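Local coordinates for protein putative TRAP PERIPLASMIC SOLUTE BINDING PROTEIN (Haemophilus influenzae, PDB 4PBQ) that probably captures L-gulonate, or a related sugar acid, in the periplasm and delivers it to a TRAP transporter for uptake, at residues 38-43 with 61-66; 110-115 with 271-276; 121-126 with 320-325; 135-140 with 241-246. All coordinates share one frame; numbering follows the deposited sequence. Where two conformers were deposited one is given.

Contact 1: 38-43 with 61-66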
# COMPACT_ATOMS: atom_id res chain seq x y z
N PRO A 38 0.96 -5.27 11.16
CA PRO A 38 1.90 -6.39 10.92
C PRO A 38 3.26 -6.03 10.31
O PRO A 38 4.26 -6.66 10.62
CB PRO A 38 1.10 -7.29 9.97
CG PRO A 38 -0.33 -7.09 10.43
CD PRO A 38 -0.40 -5.59 10.71
N SER A 39 3.30 -5.03 9.44
CA SER A 39 4.57 -4.54 8.91
C SER A 39 5.50 -4.07 10.02
O SER A 39 6.71 -4.36 9.99
CB SER A 39 4.34 -3.41 7.87
OG SER A 39 3.70 -2.30 8.45
N HIS A 40 4.98 -3.39 11.02
CA HIS A 40 5.83 -2.87 12.07
C HIS A 40 6.33 -4.01 12.94
O HIS A 40 7.50 -4.05 13.29
CB HIS A 40 5.12 -1.87 12.97
CG HIS A 40 6.06 -1.15 13.90
ND1 HIS A 40 6.78 -0.06 13.51
CD2 HIS A 40 6.41 -1.39 15.18
CE1 HIS A 40 7.55 0.35 14.51
NE2 HIS A 40 7.34 -0.45 15.53
N ILE A 41 5.42 -4.90 13.30
CA ILE A 41 5.75 -6.05 14.14
C ILE A 41 6.81 -6.90 13.46
O ILE A 41 7.80 -7.28 14.08
CB ILE A 41 4.49 -6.89 14.43
CG1 ILE A 41 3.54 -6.11 15.35
CG2 ILE A 41 4.84 -8.18 15.12
CD1 ILE A 41 2.14 -6.70 15.46
N ALA A 42 6.62 -7.17 12.17
CA ALA A 42 7.60 -7.94 11.40
C ALA A 42 8.94 -7.21 11.22
O ALA A 42 10.00 -7.85 11.23
CB ALA A 42 7.01 -8.37 10.05
N LEU A 43 8.91 -5.89 11.06
CA LEU A 43 10.13 -5.10 11.02
C LEU A 43 10.89 -5.26 12.33
O LEU A 43 12.11 -5.44 12.34
CB LEU A 43 9.81 -3.62 10.83
CG LEU A 43 9.56 -3.12 9.42
CD1 LEU A 43 9.21 -1.65 9.49
CD2 LEU A 43 10.74 -3.35 8.48
N ILE A 61 18.81 -0.34 13.01
CA ILE A 61 17.63 -0.01 12.22
C ILE A 61 16.61 0.62 13.16
O ILE A 61 15.95 -0.09 13.93
CB ILE A 61 17.02 -1.26 11.56
CG1 ILE A 61 18.09 -2.11 10.85
CG2 ILE A 61 15.89 -0.84 10.61
CD1 ILE A 61 18.87 -1.42 9.72
N ARG A 62 16.54 1.96 13.15
CA ARG A 62 15.66 2.68 14.09
C ARG A 62 14.28 2.88 13.43
O ARG A 62 14.19 3.50 12.40
CB ARG A 62 16.25 4.05 14.47
CG ARG A 62 17.61 3.94 15.15
CD ARG A 62 17.98 5.23 15.85
NE ARG A 62 17.21 5.42 17.07
CZ ARG A 62 17.03 6.60 17.67
NH1 ARG A 62 16.31 6.67 18.79
NH2 ARG A 62 17.57 7.70 17.16
N LEU A 63 13.23 2.34 14.04
CA LEU A 63 11.89 2.36 13.45
C LEU A 63 11.11 3.62 13.83
O LEU A 63 11.11 4.07 14.99
CB LEU A 63 11.09 1.12 13.86
CG LEU A 63 11.81 -0.21 13.57
CD1 LEU A 63 10.91 -1.37 13.93
CD2 LEU A 63 12.25 -0.32 12.09
N TYR A 64 10.42 4.17 12.84
CA TYR A 64 9.62 5.37 13.01
C TYR A 64 8.26 5.17 12.35
O TYR A 64 8.06 5.50 11.19
CB TYR A 64 10.32 6.57 12.38
CG TYR A 64 11.56 7.03 13.13
CD1 TYR A 64 11.49 7.94 14.18
CD2 TYR A 64 12.82 6.57 12.75
CE1 TYR A 64 12.65 8.38 14.84
CE2 TYR A 64 13.97 7.00 13.40
CZ TYR A 64 13.88 7.90 14.44
OH TYR A 64 15.04 8.32 15.06
N PRO A 65 7.30 4.63 13.11
CA PRO A 65 5.98 4.37 12.54
C PRO A 65 5.13 5.66 12.50
O PRO A 65 5.58 6.72 12.90
CB PRO A 65 5.40 3.37 13.53
CG PRO A 65 5.96 3.86 14.88
CD PRO A 65 7.38 4.26 14.54
N ASN A 66 3.91 5.53 12.01
CA ASN A 66 2.88 6.54 12.19
C ASN A 66 3.29 7.96 11.74
O ASN A 66 2.95 8.94 12.39
CB ASN A 66 2.43 6.58 13.64
CG ASN A 66 1.05 7.18 13.80
OD1 ASN A 66 0.25 7.22 12.84
ND2 ASN A 66 0.76 7.65 15.00
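In the beta-alpha-beta unit formed by strand 25-30, helix 38-54 and strand 59-64, His40 on the first turn of the helix meets Leu63 and Pro65 where the second strand runs out into a loop. The imidazole is the centre of the contact. Its CE1 lies 3.7 Å from CB of Leu63, while ND1 comes equally near, 3.7 Å, to CB of Pro65; both carbons approach the ring at a slant. Leu63 also reaches over the ring with one methyl, its CD1 standing 4.2 Å from the His40 centroid and 29° off the normal, an off-centre CH-pi contact. The histidine gets there because its CG is turned trans to the backbone N (chi1 -170°), which swings the ring off the helix toward the strand. The helix makes the crossover between two adjacent parallel strands, 25-30 and 59-64, and packs on the sheet through this row of side chains. One turn further along, Leu43 continues the row: its CB touches CD1 of Leu63 at 4.0 Å, and the same methyl thus touches both the imidazole and the CB of Leu43. Leu43 also rests on Leu29 of strand 25-30, and Pro65 leans on His31. The polar end of His40 is not left to the apolar partners, since ND1 is hydrogen-bonded to NE2 of His31, whose ring also meets that of His40 with the planes at about 45°. This bond probably limits rotation of the imidazole while the CE1 corner packs on Leu63.

Contact 2: 110-115 with 271-276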
# COMPACT_ATOMS: atom_id res chain seq x y z
N LYS A 110 -6.85 -11.45 -7.76
CA LYS A 110 -8.11 -12.06 -7.27
C LYS A 110 -8.20 -12.21 -5.75
O LYS A 110 -9.31 -12.20 -5.20
CB LYS A 110 -8.36 -13.41 -7.96
CG LYS A 110 -7.64 -14.61 -7.36
CD LYS A 110 -7.91 -15.90 -8.18
CE LYS A 110 -7.72 -17.16 -7.34
NZ LYS A 110 -6.40 -17.78 -7.55
N ASP A 111 -7.05 -12.33 -5.09
CA ASP A 111 -6.99 -12.50 -3.64
C ASP A 111 -5.56 -12.27 -3.14
O ASP A 111 -4.65 -12.02 -3.94
CB ASP A 111 -7.53 -13.88 -3.21
CG ASP A 111 -6.83 -15.06 -3.89
OD1 ASP A 111 -5.61 -15.00 -4.16
OD2 ASP A 111 -7.52 -16.08 -4.15
N ASN A 112 -5.38 -12.32 -1.83
CA ASN A 112 -4.08 -12.05 -1.22
C ASN A 112 -2.98 -12.99 -1.75
O ASN A 112 -1.87 -12.54 -2.05
CB ASN A 112 -4.14 -12.18 0.29
CG ASN A 112 -4.94 -11.08 0.96
OD1 ASN A 112 -4.99 -9.95 0.48
ND2 ASN A 112 -5.56 -11.41 2.08
N GLN A 113 -3.29 -14.28 -1.84
CA GLN A 113 -2.29 -15.24 -2.27
C GLN A 113 -1.84 -14.98 -3.71
O GLN A 113 -0.67 -15.11 -4.03
CB GLN A 113 -2.76 -16.68 -2.04
CG GLN A 113 -2.53 -17.17 -0.60
CD GLN A 113 -1.04 -17.28 -0.22
OE1 GLN A 113 -0.21 -17.71 -1.02
NE2 GLN A 113 -0.70 -16.88 1.01
N GLU A 114 -2.77 -14.57 -4.58
CA GLU A 114 -2.38 -14.25 -5.96
C GLU A 114 -1.53 -12.97 -6.03
O GLU A 114 -0.58 -12.90 -6.82
CB GLU A 114 -3.61 -14.13 -6.87
CG GLU A 114 -3.28 -13.74 -8.32
CD GLU A 114 -4.46 -13.94 -9.23
OE1 GLU A 114 -4.68 -15.10 -9.67
OE2 GLU A 114 -5.18 -12.95 -9.51
N ALA A 115 -1.88 -11.96 -5.23
CA ALA A 115 -1.08 -10.75 -5.17
C ALA A 115 0.35 -11.10 -4.76
O ALA A 115 1.31 -10.60 -5.34
CB ALA A 115 -1.69 -9.73 -4.19
N LYS A 271 -3.31 -13.28 8.43
CA LYS A 271 -3.90 -13.71 9.69
C LYS A 271 -4.59 -12.56 10.42
O LYS A 271 -5.73 -12.71 10.91
CB LYS A 271 -2.82 -14.35 10.58
CG LYS A 271 -3.29 -14.81 11.96
CD LYS A 271 -2.10 -15.28 12.79
CE LYS A 271 -2.48 -15.51 14.24
NZ LYS A 271 -3.45 -16.63 14.34
N THR A 272 -3.90 -11.43 10.48
CA THR A 272 -4.36 -10.28 11.24
C THR A 272 -5.56 -9.63 10.55
O THR A 272 -6.49 -9.19 11.21
CB THR A 272 -3.23 -9.24 11.48
OG1 THR A 272 -2.16 -9.86 12.21
CG2 THR A 272 -3.71 -8.08 12.29
N GLU A 273 -5.56 -9.61 9.23
CA GLU A 273 -6.67 -8.98 8.51
C GLU A 273 -7.99 -9.70 8.80
O GLU A 273 -9.03 -9.06 8.95
CB GLU A 273 -6.37 -9.00 7.02
CG GLU A 273 -7.49 -8.48 6.17
CD GLU A 273 -7.08 -8.45 4.72
OE1 GLU A 273 -6.96 -9.55 4.13
OE2 GLU A 273 -6.82 -7.32 4.22
N LEU A 274 -7.94 -11.03 8.89
CA LEU A 274 -9.13 -11.82 9.26
C LEU A 274 -9.60 -11.45 10.67
O LEU A 274 -10.80 -11.30 10.89
CB LEU A 274 -8.86 -13.33 9.18
CG LEU A 274 -8.57 -13.92 7.81
CD1 LEU A 274 -8.20 -15.40 7.90
CD2 LEU A 274 -9.78 -13.75 6.88
N GLU A 275 -8.65 -11.26 11.60
CA GLU A 275 -9.02 -10.83 12.96
C GLU A 275 -9.70 -9.48 12.93
O GLU A 275 -10.68 -9.23 13.65
CB GLU A 275 -7.78 -10.72 13.85
CG GLU A 275 -7.14 -12.05 14.16
CD GLU A 275 -5.76 -11.89 14.78
OE1 GLU A 275 -5.27 -10.76 14.94
OE2 GLU A 275 -5.17 -12.93 15.11
N VAL A 276 -9.15 -8.58 12.12
CA VAL A 276 -9.64 -7.21 12.08
C VAL A 276 -11.03 -7.16 11.48
O VAL A 276 -11.89 -6.40 11.94
CB VAL A 276 -8.66 -6.31 11.33
CG1 VAL A 276 -9.32 -5.00 10.98
CG2 VAL A 276 -7.40 -6.08 12.19
O HOH W 1 -6.20 -7.79 1.63
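Asn112 and Glu273 reach toward each other from two helices whose CA atoms stay 10.5 Å apart at these residues, and the meeting is made by the ends of the side chains. The amide ND2 of Asn112 donates to OE1 of Glu273 over 3.1 Å with an N-H...O angle of 163°. The acceptor lies close to the amide plane and is met nearly along its C-O bond, and the two flat groups are only 25° from coplanar. Glu273 makes the longer reach: CG is trans to the backbone N (chi1 175°) and the chain stays extended beyond it, carrying the carboxylate away from its helix. Asn112 has its CG opposite the carbonyl carbon and beside the backbone N. A water closes the other side of the pair, donating to OD1 of Asn112 and to OE2 of Glu273, each at 2.7 Å, so both ends of the amide engage the same carboxylate. The bridge joins the start of helix 112-119 to the long helix 248-281, with Met143 of strand 136-151 touching both side chains. Asp111 is the N-cap of the shorter helix, its OD1 accepting from N of Glu114 at 2.9 Å. Glu114 OE2 in turn takes the backbone N of Lys110.

Contact 3: 121-126 with 320-325; sequences SPIANK and VQKINE
Ile123, near the start of helix 122-129, packs against Lys322 and Ile323 of the C-terminal helix 316-326. The close part lies around the base of the lysine, where CB of Ile123 is 4.1 Å from CB of Lys322 and the CA atoms of these two residues are 6.7 Å apart. CD1 of Ile123 meets the chain again further out, 4.1 Å from CD of Lys322, the two side chains crossing at about a right angle. With CG1 trans to the backbone N (chi1 -180°), Ile123 sends this branch across the lysine chain and leaves CG2 to face Ile323, whose CG1 is a looser 4.4 Å away. Ile323 belongs to the buried side and continues onto Trp103 and Leu108; Ala124 touches Trp103 as well.

Toward solvent the contact thins out. On the exposed surface of helix 316-326, NE2 of Gln321 donates to OE2 of Glu325 at 3.0 Å, an i to i+4 side-chain bond. The arrangement is that of a helix pair with an apolar inner side, rimmed by a lysine whose methylenes cover the isoleucine while its ammonium turns back to form a salt bridge with Asp318 of its own helix.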
# COMPACT_ATOMS: atom_id res chain seq x y z
N SER A 121 7.20 -12.61 -8.48
CA SER A 121 7.57 -13.10 -9.81
C SER A 121 8.66 -12.25 -10.45
O SER A 121 8.98 -11.18 -9.96
CB SER A 121 6.34 -13.13 -10.73
OG SER A 121 6.01 -11.83 -11.18
N PRO A 122 9.26 -12.72 -11.55
CA PRO A 122 10.34 -11.96 -12.17
C PRO A 122 9.94 -10.57 -12.62
O PRO A 122 10.74 -9.63 -12.46
CB PRO A 122 10.71 -12.83 -13.39
CG PRO A 122 10.41 -14.21 -12.95
CD PRO A 122 9.18 -14.10 -12.07
N ILE A 123 8.74 -10.40 -13.16
CA ILE A 123 8.33 -9.08 -13.64
C ILE A 123 8.28 -8.06 -12.48
O ILE A 123 8.70 -6.92 -12.65
CB ILE A 123 6.98 -9.13 -14.43
CG1 ILE A 123 6.60 -7.73 -14.93
CG2 ILE A 123 5.85 -9.68 -13.58
CD1 ILE A 123 7.65 -7.07 -15.81
N ALA A 124 7.83 -8.48 -11.31
CA ALA A 124 7.81 -7.59 -10.13
C ALA A 124 9.24 -7.24 -9.70
O ALA A 124 9.52 -6.13 -9.28
CB ALA A 124 7.05 -8.27 -9.00
N ASN A 125 10.14 -8.22 -9.79
CA ASN A 125 11.55 -7.98 -9.46
C ASN A 125 12.14 -6.95 -10.43
O ASN A 125 12.83 -6.01 -10.03
CB ASN A 125 12.34 -9.28 -9.52
CG ASN A 125 13.81 -9.09 -9.19
OD1 ASN A 125 14.22 -9.18 -8.03
ND2 ASN A 125 14.61 -8.82 -10.20
N LYS A 126 11.85 -7.14 -11.71
CA LYS A 126 12.41 -6.28 -12.74
C LYS A 126 11.92 -4.84 -12.61
O LYS A 126 12.70 -3.90 -12.75
CB LYS A 126 12.10 -6.85 -14.13
CG LYS A 126 12.59 -5.99 -15.28
CD LYS A 126 12.32 -6.68 -16.62
CE LYS A 126 12.52 -5.73 -17.79
NZ LYS A 126 11.41 -4.74 -17.89
N VAL A 320 1.03 -6.17 -18.28
CA VAL A 320 -0.17 -6.84 -17.83
C VAL A 320 -0.17 -8.32 -18.28
O VAL A 320 -0.59 -9.21 -17.55
CB VAL A 320 -1.44 -6.08 -18.30
CG1 VAL A 320 -2.68 -6.94 -18.15
CG2 VAL A 320 -1.57 -4.78 -17.54
N GLN A 321 0.33 -8.56 -19.49
CA GLN A 321 0.47 -9.93 -19.98
C GLN A 321 1.39 -10.75 -19.06
O GLN A 321 1.08 -11.88 -18.71
CB GLN A 321 1.02 -9.94 -21.40
CG GLN A 321 1.48 -11.33 -21.85
CD GLN A 321 1.82 -11.40 -23.33
OE1 GLN A 321 1.63 -10.43 -24.08
NE2 GLN A 321 2.33 -12.54 -23.76
N LYS A 322 2.52 -10.17 -18.67
CA LYS A 322 3.46 -10.90 -17.82
C LYS A 322 2.89 -11.12 -16.43
O LYS A 322 3.15 -12.14 -15.79
CB LYS A 322 4.79 -10.17 -17.74
CG LYS A 322 5.55 -10.13 -19.08
CD LYS A 322 7.00 -9.74 -18.88
CE LYS A 322 7.64 -9.29 -20.18
NZ LYS A 322 7.18 -10.08 -21.34
N ILE A 323 2.12 -10.14 -15.95
CA ILE A 323 1.48 -10.26 -14.64
C ILE A 323 0.47 -11.41 -14.68
O ILE A 323 0.43 -12.27 -13.79
CB ILE A 323 0.80 -8.93 -14.27
CG1 ILE A 323 1.86 -7.92 -13.82
CG2 ILE A 323 -0.23 -9.15 -13.16
CD1 ILE A 323 1.35 -6.50 -13.62
N ASN A 324 -0.33 -11.46 -15.73
CA ASN A 324 -1.29 -12.55 -15.90
C ASN A 324 -0.59 -13.91 -16.04
O ASN A 324 -1.05 -14.90 -15.47
CB ASN A 324 -2.23 -12.27 -17.07
CG ASN A 324 -3.29 -11.24 -16.73
OD1 ASN A 324 -3.65 -11.08 -15.57
ND2 ASN A 324 -3.78 -10.53 -17.73
N GLU A 325 0.52 -13.96 -16.75
CA GLU A 325 1.29 -15.20 -16.89
C GLU A 325 1.87 -15.70 -15.56
O GLU A 325 2.07 -16.90 -15.37
CB GLU A 325 2.38 -15.02 -17.94
CG GLU A 325 1.79 -14.83 -19.34
CD GLU A 325 2.80 -14.40 -20.39
OE1 GLU A 325 3.90 -13.92 -20.03
OE2 GLU A 325 2.49 -14.54 -21.59

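Contact 4: 135-140 with 241-246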
# COMPACT_ATOMS: atom_id res chain seq x y z
N GLY A 135 16.93 6.49 -7.18
CA GLY A 135 17.63 6.59 -5.91
C GLY A 135 17.15 5.62 -4.83
O GLY A 135 17.50 5.77 -3.66
N ILE A 136 16.39 4.61 -5.22
CA ILE A 136 15.81 3.73 -4.21
C ILE A 136 16.13 2.28 -4.53
O ILE A 136 15.94 1.83 -5.66
CB ILE A 136 14.29 3.94 -4.08
CG1 ILE A 136 13.97 5.34 -3.55
CG2 ILE A 136 13.66 2.91 -3.15
CD1 ILE A 136 12.47 5.70 -3.54
N LYS A 137 16.59 1.55 -3.51
CA LYS A 137 16.74 0.10 -3.61
C LYS A 137 15.55 -0.60 -2.95
O LYS A 137 15.28 -0.42 -1.75
CB LYS A 137 18.04 -0.33 -2.94
CG LYS A 137 18.19 -1.82 -2.76
CD LYS A 137 18.43 -2.55 -4.08
CE LYS A 137 18.57 -4.05 -3.80
NZ LYS A 137 18.97 -4.79 -5.03
N LEU A 138 14.84 -1.41 -3.72
CA LEU A 138 13.72 -2.18 -3.18
C LEU A 138 14.21 -3.47 -2.56
O LEU A 138 14.93 -4.22 -3.21
CB LEU A 138 12.71 -2.52 -4.27
CG LEU A 138 11.45 -3.23 -3.75
CD1 LEU A 138 10.62 -2.41 -2.82
CD2 LEU A 138 10.61 -3.70 -4.92
N LEU A 139 13.84 -3.72 -1.31
CA LEU A 139 14.23 -4.95 -0.61
C LEU A 139 13.11 -5.98 -0.50
O LEU A 139 13.40 -7.18 -0.45
CB LEU A 139 14.73 -4.62 0.80
CG LEU A 139 16.02 -3.79 0.86
CD1 LEU A 139 16.37 -3.46 2.31
CD2 LEU A 139 17.14 -4.54 0.15
N ALA A 140 11.85 -5.55 -0.45
CA ALA A 140 10.74 -6.49 -0.32
C ALA A 140 9.40 -5.88 -0.70
O ALA A 140 9.14 -4.71 -0.43
CB ALA A 140 10.65 -7.01 1.11
N LYS A 241 21.75 5.74 -1.68
CA LYS A 241 22.91 6.39 -1.08
C LYS A 241 23.41 5.62 0.12
O LYS A 241 24.62 5.49 0.31
CB LYS A 241 22.59 7.83 -0.70
CG LYS A 241 22.38 8.76 -1.90
CD LYS A 241 21.96 10.15 -1.43
CE LYS A 241 22.36 11.24 -2.43
NZ LYS A 241 21.87 10.98 -3.82
N THR A 242 22.47 5.11 0.93
CA THR A 242 22.81 4.23 2.04
C THR A 242 23.32 2.87 1.56
O THR A 242 24.36 2.36 2.04
CB THR A 242 21.59 4.05 2.94
OG1 THR A 242 21.33 5.29 3.61
CG2 THR A 242 21.81 2.96 3.96
N TRP A 243 22.60 2.27 0.62
CA TRP A 243 22.95 0.95 0.10
C TRP A 243 24.37 0.92 -0.48
O TRP A 243 25.09 -0.04 -0.28
CB TRP A 243 21.93 0.57 -0.96
CG TRP A 243 21.86 -0.88 -1.36
CD1 TRP A 243 22.03 -1.38 -2.63
CD2 TRP A 243 21.55 -2.02 -0.53
NE1 TRP A 243 21.86 -2.73 -2.64
CE2 TRP A 243 21.55 -3.16 -1.38
CE3 TRP A 243 21.26 -2.19 0.82
CZ2 TRP A 243 21.33 -4.45 -0.90
CZ3 TRP A 243 21.00 -3.46 1.30
CH2 TRP A 243 21.03 -4.58 0.44
N ASN A 244 24.78 1.98 -1.17
CA ASN A 244 26.08 2.00 -1.82
C ASN A 244 27.25 2.19 -0.85
O ASN A 244 28.40 2.20 -1.27
CB ASN A 244 26.11 3.07 -2.92
CG ASN A 244 25.30 2.69 -4.13
OD1 ASN A 244 24.98 1.51 -4.35
ND2 ASN A 244 24.95 3.68 -4.94
N LYS A 245 26.95 2.34 0.44
CA LYS A 245 27.97 2.41 1.47
C LYS A 245 28.11 1.06 2.19
O LYS A 245 29.00 0.89 3.04
CB LYS A 245 27.58 3.48 2.49
CG LYS A 245 27.57 4.92 1.96
CD LYS A 245 27.00 5.86 3.04
CE LYS A 245 26.78 7.26 2.54
NZ LYS A 245 28.05 7.93 2.15
N ILE A 246 27.25 0.12 1.81
CA ILE A 246 27.20 -1.18 2.47
C ILE A 246 27.85 -2.21 1.57
O ILE A 246 27.41 -2.44 0.45
CB ILE A 246 25.75 -1.57 2.75
CG1 ILE A 246 25.09 -0.56 3.69
CG2 ILE A 246 25.67 -2.96 3.37
CD1 ILE A 246 23.64 -0.84 3.96
O HOH W 2 19.36 7.79 -3.00
O HOH W 3 21.94 -4.19 -5.10
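Lys137 lays its aliphatic chain across one face of the Trp243 indole. Its CG stands 3.7 Å from the centroid of the five-membered ring and only 7° off the normal, a CH-pi contact made squarely over the pyrrole half. Further out, CD is 3.7 Å from NE1 of Trp243, so the methylenes follow the ring toward its nitrogen. A bend at chi2 of 72° makes this course possible, turning the chain along the indole after CG has left the backbone. The ammonium passes beyond the ring and meets a water at 3.0 Å from NZ; that water also accepts from NE1 of Trp243 at 2.9 Å, lying in the indole plane at its edge. Lysine and tryptophan are thus joined twice, by carbon over the face and by water at the rim, while a long, weak ion pair links NZ to Glu132.

Leu139, two residues along the strand, covers the benzene half of the same face, with CD2 3.9 Å from CH2 of Trp243. Just before the strand a second water lies 2.8 Å from O of Gly135, and N of Lys241 is a weak donor to it. Strand 136-151 pairs antiparallel with strand 231-239, and Leu139 and Ala140 both face Leu236 in a classic beta bulge. Short helix 240-243 follows that neighbouring strand directly, placing the indole against Ile238 of the strand and Glu255 of helix 248-281, while Leu139 rests on Ala258 of the same long helix.

Contact 3 is the buried one of the four, contacts 1 and 4 are partly buried, and contact 2 lies at the surface. Chemistry follows place: contact 3 is apolar helix packing, contacts 1 and 4 set aliphatic carbons against an aromatic ring, and contact 2 rests on an amide-carboxylate bond. A water bridging two side chains is common to contacts 2 and 4. Contacts 1 and 4 reach the same mixed sheet, through strands 59-64 and 136-151. Helix 248-281 supplies one side of contact 2 and also borders contacts 1 and 4. Contacts 1 and 2 touch directly, CG of Pro38 lying 3.8 Å from CB of Thr272, whereas contacts 2 and 3 use the successive helices 112-119 and 122-129 without meeting.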